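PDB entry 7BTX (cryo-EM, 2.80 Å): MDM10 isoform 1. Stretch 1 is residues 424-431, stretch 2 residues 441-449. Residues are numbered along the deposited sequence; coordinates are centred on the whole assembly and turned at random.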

# COMPACT_ATOMS: atom_id res chain seq x y z
N ASP D 424 5.20 -30.86 14.35
CA ASP D 424 4.74 -30.05 13.24
C ASP D 424 5.09 -30.65 11.89
O ASP D 424 4.52 -30.22 10.88
N LYS D 425 6.00 -31.62 11.87
CA LYS D 425 6.41 -32.39 10.69
C LYS D 425 6.94 -31.48 9.58
O LYS D 425 6.48 -31.51 8.44
N THR D 426 7.93 -30.67 9.94
CA THR D 426 8.54 -29.73 9.02
C THR D 426 9.99 -30.11 8.78
O THR D 426 10.53 -31.02 9.40
N LEU D 427 10.61 -29.39 7.85
CA LEU D 427 12.03 -29.55 7.56
C LEU D 427 12.52 -28.21 7.04
O LEU D 427 12.29 -27.87 5.88
N LYS D 428 13.16 -27.44 7.90
CA LYS D 428 13.73 -26.17 7.49
C LYS D 428 15.14 -26.37 6.97
O LYS D 428 15.94 -27.08 7.59
N LEU D 429 15.44 -25.77 5.83
CA LEU D 429 16.79 -25.74 5.30
C LEU D 429 17.22 -24.30 5.15
O LEU D 429 16.39 -23.42 4.90
N LEU D 430 18.51 -24.04 5.31
CA LEU D 430 19.01 -22.68 5.23
C LEU D 430 20.47 -22.71 4.82
O LEU D 430 21.27 -23.40 5.45
N TRP D 431 20.80 -21.97 3.78
CA TRP D 431 22.18 -21.75 3.39
C TRP D 431 22.53 -20.29 3.65
O TRP D 431 21.70 -19.41 3.48
N SER D 441 21.67 -15.35 1.85
CA SER D 441 21.02 -16.27 2.79
C SER D 441 19.77 -16.85 2.15
O SER D 441 18.68 -16.29 2.28
N ALA D 442 19.91 -18.00 1.49
CA ALA D 442 18.79 -18.70 0.89
C ALA D 442 18.27 -19.76 1.84
O ALA D 442 19.06 -20.45 2.50
N GLY D 443 16.96 -19.90 1.92
CA GLY D 443 16.39 -20.87 2.83
C GLY D 443 14.95 -21.23 2.55
O GLY D 443 14.15 -20.38 2.18
N THR D 444 14.59 -22.50 2.74
CA THR D 444 13.25 -22.99 2.49
C THR D 444 12.75 -23.81 3.67
O THR D 444 13.52 -24.18 4.56
N GLU D 445 11.46 -24.09 3.66
CA GLU D 445 10.82 -24.94 4.64
C GLU D 445 9.90 -25.90 3.91
O GLU D 445 9.27 -25.53 2.92
N LEU D 446 9.85 -27.15 4.36
CA LEU D 446 8.97 -28.14 3.76
C LEU D 446 7.99 -28.62 4.82
O LEU D 446 8.23 -28.50 6.01
N VAL D 447 6.85 -29.14 4.37
CA VAL D 447 5.85 -29.75 5.24
C VAL D 447 5.50 -31.11 4.66
O VAL D 447 5.06 -31.19 3.51
N PHE D 448 5.68 -32.16 5.45
CA PHE D 448 5.75 -33.51 4.92
C PHE D 448 4.43 -34.27 4.96
O PHE D 448 4.42 -35.47 4.66
N THR D 449 3.32 -33.62 5.29
CA THR D 449 2.02 -34.27 5.17
C THR D 449 0.93 -33.24 4.89
O THR D 449 0.37 -33.21 3.79

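Strands 426-431 and 441-447 run antiparallel, with 171° between their directions. The backbone sets the register. L427 and L446 form a hydrogen-bonded pair, with L427 N to L446 O at 3.1 Å and L446 N to L427 O at 3.0 Å. L429 and T444 form the next, with L429 N to T444 O at 2.8 Å and T444 N to L429 O at 3.0 Å. Along each extended strand the side chains alternate between the two faces of the sheet, and paired residues share a face.

One face carries L427, L429, W431, A442, T444 and L446. L427 is t at chi1 and p at chi2. Its CD2 lies 4.1 Å from L446 CD1. L446 is m, then t, and this extended end also brings its CD1 to 4.2 Å from L429 CD1. L446 thus touches two leucines of the other strand. L429 is m at chi1, with chi2 between wells at 99°. Its CD1 also meets the methyl of T444, at 3.8 Å from CG2. T444 has chi1 t, and its OG1 makes a weak hydrogen bond to E445 O at 3.5 Å, within its own stretch. W431 is t, with chi2 at 73°. Its contact with A442 is light: W431 CE3 to A442 CB is 4.4 Å.

F448 follows the end of the strand, and its CA-to-CB bond points toward the other stretch. Its chi1 is off the wells at -92°. The ring meets L427 at its edge, with CE2 3.6 Å from L427 CB. The backbone anchors this residue, as F448 N donates to K425 O at 3.2 Å. The aliphatic part of K425, t then p, adds a contact from its CG to F448 CB at 3.9 Å.

The other face carries T426, K428, L430, E445 and V447. E445 is extended, t and t, and its end comes nearer the first strand. Its OE2 lies 3.6 Å from T426 CG2, a methyl contact. T426 is p, and the same CG2 is 4.1 Å from V447 CG2; V447 is t. K428 is m at chi1, with chi2 between wells at 145°, and packs its CG 3.7 Å from E445 CG. Its end then leads away, and NZ is hydrogen-bonded elsewhere in the structure.

L430 is t, then p, which carries CD1 across to the second strand. L430 CD1 lies 3.8 Å from G443 CA and 3.8 Å from the OG of S441, whose chi1 is t. G443 leaves room for it: an ideal CB there would sit 2.5 Å from L430 CD1, a clash.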

# COMPACT_ATOMS: atom_id res chain seq x y z
CB ASP D 424 5.32 -28.64 13.35
CG ASP D 424 4.81 -27.89 14.56
OD1 ASP D 424 3.70 -27.33 14.49
OD2 ASP D 424 5.52 -27.87 15.59
CB LYS D 425 5.27 -33.29 10.19
CG LYS D 425 5.71 -34.55 9.45
CD LYS D 425 6.97 -35.17 10.04
CE LYS D 425 7.40 -36.39 9.25
NZ LYS D 425 8.80 -36.79 9.56
CB THR D 426 8.46 -28.30 9.56
OG1 THR D 426 9.09 -28.23 10.84
CG2 THR D 426 7.02 -27.85 9.69
CB LEU D 427 12.27 -30.67 6.57
CG LEU D 427 13.68 -30.84 6.00
CD1 LEU D 427 14.68 -31.09 7.09
CD2 LEU D 427 13.73 -31.95 4.98
CB LYS D 428 13.74 -25.18 8.65
CG LYS D 428 12.37 -24.79 9.15
CD LYS D 428 12.36 -24.58 10.64
CE LYS D 428 13.21 -23.40 11.03
NZ LYS D 428 13.18 -23.18 12.50
CB LEU D 429 16.88 -26.45 3.94
CG LEU D 429 16.52 -27.92 3.86
CD1 LEU D 429 15.11 -28.10 3.34
CD2 LEU D 429 17.51 -28.64 2.97
CB LEU D 430 18.86 -21.95 6.57
CG LEU D 430 19.25 -20.47 6.59
CD1 LEU D 430 18.18 -19.62 5.95
CD2 LEU D 430 19.51 -20.02 8.00
CB TRP D 431 22.40 -22.09 1.91
CG TRP D 431 23.78 -21.81 1.45
CD1 TRP D 431 24.90 -22.51 1.76
CD2 TRP D 431 24.20 -20.73 0.62
NE1 TRP D 431 25.99 -21.95 1.16
CE2 TRP D 431 25.59 -20.85 0.45
CE3 TRP D 431 23.54 -19.67 -0.01
CZ2 TRP D 431 26.33 -19.96 -0.31
CZ3 TRP D 431 24.27 -18.79 -0.76
CH2 TRP D 431 25.65 -18.93 -0.91
CB SER D 441 20.70 -15.56 4.09
OG SER D 441 19.97 -16.39 4.97
CB ALA D 442 19.20 -19.35 -0.43
CB THR D 444 13.18 -23.83 1.22
OG1 THR D 444 11.82 -24.20 0.97
CG2 THR D 444 14.00 -25.08 1.36
CB GLU D 445 10.02 -24.12 5.66
CG GLU D 445 9.48 -24.92 6.82
CD GLU D 445 8.67 -24.09 7.78
OE1 GLU D 445 8.37 -22.93 7.45
OE2 GLU D 445 8.35 -24.59 8.88
CB LEU D 446 9.76 -29.31 3.19
CG LEU D 446 10.98 -28.93 2.34
CD1 LEU D 446 11.71 -30.16 1.87
CD2 LEU D 446 10.57 -28.10 1.16
CB VAL D 447 4.60 -28.87 5.39
CG1 VAL D 447 3.52 -29.63 6.12
CG2 VAL D 447 4.92 -27.60 6.14
CB PHE D 448 6.81 -34.31 5.68
CG PHE D 448 8.17 -34.24 5.04
CD1 PHE D 448 8.54 -35.16 4.08
CD2 PHE D 448 9.06 -33.25 5.40
CE1 PHE D 448 9.78 -35.10 3.49
CE2 PHE D 448 10.30 -33.18 4.81
CZ PHE D 448 10.67 -34.11 3.85
CB THR D 449 1.66 -35.07 6.45
OG1 THR D 449 2.43 -36.28 6.48
CG2 THR D 449 0.18 -35.42 6.47